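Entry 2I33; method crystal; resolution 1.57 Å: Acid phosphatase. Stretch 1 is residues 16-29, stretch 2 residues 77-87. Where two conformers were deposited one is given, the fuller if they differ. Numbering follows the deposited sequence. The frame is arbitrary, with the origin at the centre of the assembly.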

# COMPACT_ATOMS: atom_id res chain seq x y z
N LEU A 16 16.71 11.43 -12.08
CA LEU A 16 15.55 10.58 -11.90
C LEU A 16 15.48 10.06 -10.48
O LEU A 16 14.39 9.93 -9.94
N THR A 17 16.62 9.72 -9.89
CA THR A 17 16.59 9.07 -8.58
C THR A 17 15.99 9.95 -7.48
O THR A 17 15.43 9.43 -6.51
N ASP A 18 16.05 11.27 -7.66
CA ASP A 18 15.48 12.17 -6.67
C ASP A 18 13.97 12.02 -6.68
O ASP A 18 13.32 12.20 -5.65
N GLN A 19 13.41 11.69 -7.83
CA GLN A 19 11.96 11.52 -7.94
C GLN A 19 11.40 10.35 -7.14
O GLN A 19 10.17 10.27 -6.92
N GLN A 20 12.28 9.44 -6.71
CA GLN A 20 11.98 8.23 -5.92
C GLN A 20 11.91 8.51 -4.43
O GLN A 20 11.49 7.65 -3.63
N LEU A 21 12.43 9.66 -4.03
CA LEU A 21 12.77 9.86 -2.64
C LEU A 21 11.61 9.64 -1.69
O LEU A 21 11.73 8.85 -0.76
N MET A 22 10.48 10.29 -1.94
CA MET A 22 9.34 10.12 -1.03
C MET A 22 8.81 8.69 -1.00
O MET A 22 8.50 8.14 0.06
N ALA A 23 8.71 8.07 -2.17
CA ALA A 23 8.29 6.66 -2.21
C ALA A 23 9.21 5.79 -1.35
O ALA A 23 8.73 4.94 -0.57
N ASP A 24 10.51 6.01 -1.48
CA ASP A 24 11.51 5.22 -0.75
C ASP A 24 11.43 5.50 0.73
O ASP A 24 11.49 4.58 1.55
N LEU A 25 11.26 6.76 1.05
CA LEU A 25 11.22 7.20 2.43
C LEU A 25 9.98 6.61 3.13
O LEU A 25 10.05 6.13 4.24
N TRP A 26 8.85 6.64 2.44
CA TRP A 26 7.63 6.01 2.95
C TRP A 26 7.89 4.52 3.21
O TRP A 26 7.55 3.95 4.24
N TYR A 27 8.44 3.87 2.21
CA TYR A 27 8.60 2.43 2.31
C TYR A 27 9.54 2.07 3.47
O TYR A 27 9.30 1.09 4.20
N GLN A 28 10.59 2.86 3.65
CA GLN A 28 11.58 2.58 4.68
C GLN A 28 11.21 2.98 6.08
O GLN A 28 11.71 2.39 7.04
N THR A 29 10.38 4.01 6.22
CA THR A 29 10.14 4.58 7.53
C THR A 29 8.70 4.54 7.97
O THR A 29 8.45 4.64 9.17
N GLN A 77 17.53 0.88 -2.79
CA GLN A 77 16.88 2.04 -3.39
C GLN A 77 17.40 3.33 -2.75
O GLN A 77 17.64 4.32 -3.44
N ALA A 78 17.61 3.30 -1.44
CA ALA A 78 18.23 4.43 -0.73
C ALA A 78 19.62 4.74 -1.29
O ALA A 78 20.00 5.89 -1.48
N MET A 79 20.40 3.69 -1.55
CA MET A 79 21.71 3.85 -2.16
C MET A 79 21.58 4.58 -3.49
O MET A 79 22.38 5.45 -3.81
N SER A 80 20.56 4.22 -4.27
CA SER A 80 20.38 4.88 -5.57
C SER A 80 20.09 6.37 -5.42
O SER A 80 20.58 7.17 -6.16
N VAL A 81 19.26 6.71 -4.45
CA VAL A 81 19.02 8.11 -4.13
C VAL A 81 20.32 8.83 -3.75
O VAL A 81 20.61 9.93 -4.22
N LYS A 82 21.13 8.20 -2.91
CA LYS A 82 22.36 8.85 -2.45
C LYS A 82 23.43 9.03 -3.53
O LYS A 82 24.16 10.03 -3.56
N THR A 83 23.52 8.05 -4.43
CA THR A 83 24.57 8.03 -5.44
C THR A 83 24.11 8.67 -6.75
O THR A 83 24.93 8.99 -7.62
N GLY A 84 22.80 8.79 -6.89
CA GLY A 84 22.20 9.25 -8.12
C GLY A 84 22.20 8.22 -9.23
O GLY A 84 21.93 8.56 -10.40
N LYS A 85 22.52 6.98 -8.89
CA LYS A 85 22.62 5.92 -9.88
C LYS A 85 21.57 4.86 -9.59
O LYS A 85 21.61 4.16 -8.59
N GLY A 86 20.58 4.78 -10.47
CA GLY A 86 19.46 3.93 -10.27
C GLY A 86 19.72 2.45 -10.51
O GLY A 86 20.73 2.04 -11.10
N TYR A 87 18.73 1.67 -10.10
CA TYR A 87 18.72 0.24 -10.35
C TYR A 87 18.98 0.03 -11.82
O TYR A 87 18.42 0.74 -12.65

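Helix 21-29 and helix 77-83 run at 143° to each other, and the two stretches bury 458 Å² between them. Val81 and Thr17 carry the largest shares. Their CA atoms lie 5.2 Å apart. No direct hydrogen bond crosses the contact, so it rests on van der Waals packing and bridging waters.

Thr17 points toward stretch 2 with chi1 in the p well. Its methyl fits against the backbone at the end of the second helix. Thr17 CG2 is 3.5 Å from Ser80 O and 3.7 Å from Gly86 N. Thr17 OG1 lies 3.3 Å from Gly84 CA. Gly84 has positive phi, which by itself favours glycine.

The Thr17 hydroxyl donates to water 1, with OG1 2.6 Å from the water oxygen. Water 1 in turn donates to Asp18 OD1 at 2.5 Å and to Val81 O at 2.7 Å. It thus ties both stretches together. Asp18 points away at CB, but its m rotamer lets the carboxylate reach this water. Water 2 makes a second bridge. Its oxygen accepts from Thr17 N at 3.2 Å and donates to Gly84 O at 2.9 Å.

The CA-to-CB bond of Val81 points sideways to stretch 1, with chi1 t. Val81 CG1 meets Leu21 CD1 at 3.9 Å, an apolar contact; Leu21 is t at chi1 and chi2. Val81 CG2 is 3.7 Å from Thr17 O and 3.3 Å from Asp24 OD2.

Asp24 points toward stretch 2 in the m rotamer. Besides Val81, it approaches Gln77, with Asp24 OD2 3.7 Å from Gln77 CB. Gln77 also points in, m at chi1 and chi2. Gln20 is another inward-pointing residue, with chi1 m. Farther along the helix, Gln28 points in with chi1 m, and its OE1 lies 3.8 Å from Ala78 CB. Its amide is hydrogen-bonded elsewhere in the structure.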

# COMPACT_ATOMS: atom_id res chain seq x y z
CB LEU A 16 15.56 9.36 -12.82
CG LEU A 16 15.35 9.56 -14.31
CD1 LEU A 16 15.34 8.20 -14.98
CD2 LEU A 16 14.05 10.34 -14.58
CB THR A 17 17.98 8.60 -8.12
OG1 THR A 17 18.93 9.63 -8.35
CG2 THR A 17 18.38 7.31 -8.86
CB ASP A 18 15.84 13.63 -6.95
CG ASP A 18 17.25 14.01 -6.48
OD1 ASP A 18 17.92 13.17 -5.82
OD2 ASP A 18 17.64 15.17 -6.73
CB GLN A 19 11.57 11.44 -9.41
CG GLN A 19 11.90 12.71 -10.17
CD GLN A 19 11.60 12.61 -11.64
OE1 GLN A 19 11.04 11.62 -12.08
NE2 GLN A 19 11.94 13.65 -12.40
CB GLN A 20 13.12 7.20 -6.02
CG GLN A 20 13.67 6.88 -7.38
CD GLN A 20 14.82 5.87 -7.31
OE1 GLN A 20 15.23 5.42 -6.22
NE2 GLN A 20 15.36 5.51 -8.48
CB LEU A 21 13.41 11.21 -2.43
CG LEU A 21 14.29 11.24 -1.19
CD1 LEU A 21 15.32 12.37 -1.29
CD2 LEU A 21 13.46 11.37 0.04
CB MET A 22 8.22 11.07 -1.43
CG MET A 22 8.53 12.46 -1.07
SD MET A 22 8.66 12.68 0.71
CE MET A 22 6.94 12.92 1.13
CB ALA A 23 8.28 6.17 -3.60
CB ASP A 24 12.92 5.57 -1.21
CG ASP A 24 13.23 5.09 -2.60
OD1 ASP A 24 12.42 4.36 -3.21
OD2 ASP A 24 14.33 5.45 -3.09
CB LEU A 25 11.19 8.71 2.46
CG LEU A 25 11.30 9.35 3.82
CD1 LEU A 25 12.60 9.00 4.53
CD2 LEU A 25 11.21 10.81 3.60
CB TRP A 26 6.48 6.12 1.93
CG TRP A 26 5.20 5.54 2.40
CD1 TRP A 26 4.29 6.10 3.25
CD2 TRP A 26 4.68 4.26 2.04
NE1 TRP A 26 3.23 5.24 3.44
CE2 TRP A 26 3.44 4.11 2.70
CE3 TRP A 26 5.13 3.23 1.24
CZ2 TRP A 26 2.66 3.00 2.57
CZ3 TRP A 26 4.35 2.11 1.09
CH2 TRP A 26 3.13 1.99 1.78
CB TYR A 27 9.19 1.91 1.01
CG TYR A 27 9.10 0.41 0.95
CD1 TYR A 27 7.96 -0.21 0.49
CD2 TYR A 27 10.15 -0.38 1.37
CE1 TYR A 27 7.86 -1.62 0.44
CE2 TYR A 27 10.05 -1.78 1.33
CZ TYR A 27 8.90 -2.39 0.90
OH TYR A 27 8.81 -3.76 0.84
CB GLN A 28 12.89 3.29 4.35
CG GLN A 28 13.62 2.63 3.26
CD GLN A 28 15.11 2.88 3.33
OE1 GLN A 28 15.56 4.03 3.41
NE2 GLN A 28 15.89 1.82 3.30
CB THR A 29 10.66 6.03 7.67
OG1 THR A 29 9.82 6.90 6.92
CG2 THR A 29 12.09 6.18 7.19
CB GLN A 77 15.37 1.95 -3.27
CG GLN A 77 14.77 0.69 -3.91
CD GLN A 77 14.93 0.63 -5.42
OE1 GLN A 77 15.68 -0.21 -5.94
NE2 GLN A 77 14.24 1.50 -6.12
CB ALA A 78 18.32 4.14 0.75
CB MET A 79 22.40 2.50 -2.36
CG MET A 79 23.78 2.56 -2.97
SD MET A 79 23.76 2.69 -4.77
CE MET A 79 22.92 1.20 -5.26
CB SER A 80 19.25 4.26 -6.37
OG SER A 80 19.63 2.96 -6.78
CB VAL A 81 17.97 8.26 -3.00
CG1 VAL A 81 17.85 9.71 -2.56
CG2 VAL A 81 16.62 7.73 -3.44
CB LYS A 82 22.90 8.10 -1.25
CG LYS A 82 21.95 8.23 -0.06
CD LYS A 82 22.57 7.63 1.19
CE LYS A 82 21.55 7.54 2.31
NZ LYS A 82 22.12 6.87 3.52
CB THR A 83 25.01 6.61 -5.75
OG1 THR A 83 23.91 5.87 -6.27
CG2 THR A 83 25.55 5.91 -4.48
CB LYS A 85 24.05 5.36 -9.91
CG LYS A 85 25.06 6.43 -10.29
CD LYS A 85 26.51 5.97 -10.19
CE LYS A 85 27.45 7.03 -10.74
NZ LYS A 85 27.41 8.27 -9.92
CB TYR A 87 17.35 -0.33 -10.00
CG TYR A 87 17.16 -1.77 -10.43
CD1 TYR A 87 16.72 -2.09 -11.71
CD2 TYR A 87 17.47 -2.82 -9.57
CE1 TYR A 87 16.56 -3.41 -12.12
CE2 TYR A 87 17.30 -4.12 -9.95
CZ TYR A 87 16.86 -4.42 -11.24
OH TYR A 87 16.71 -5.74 -11.63
O HOH W 1 19.23 11.05 -6.19
O HOH W 2 19.28 9.10 -11.48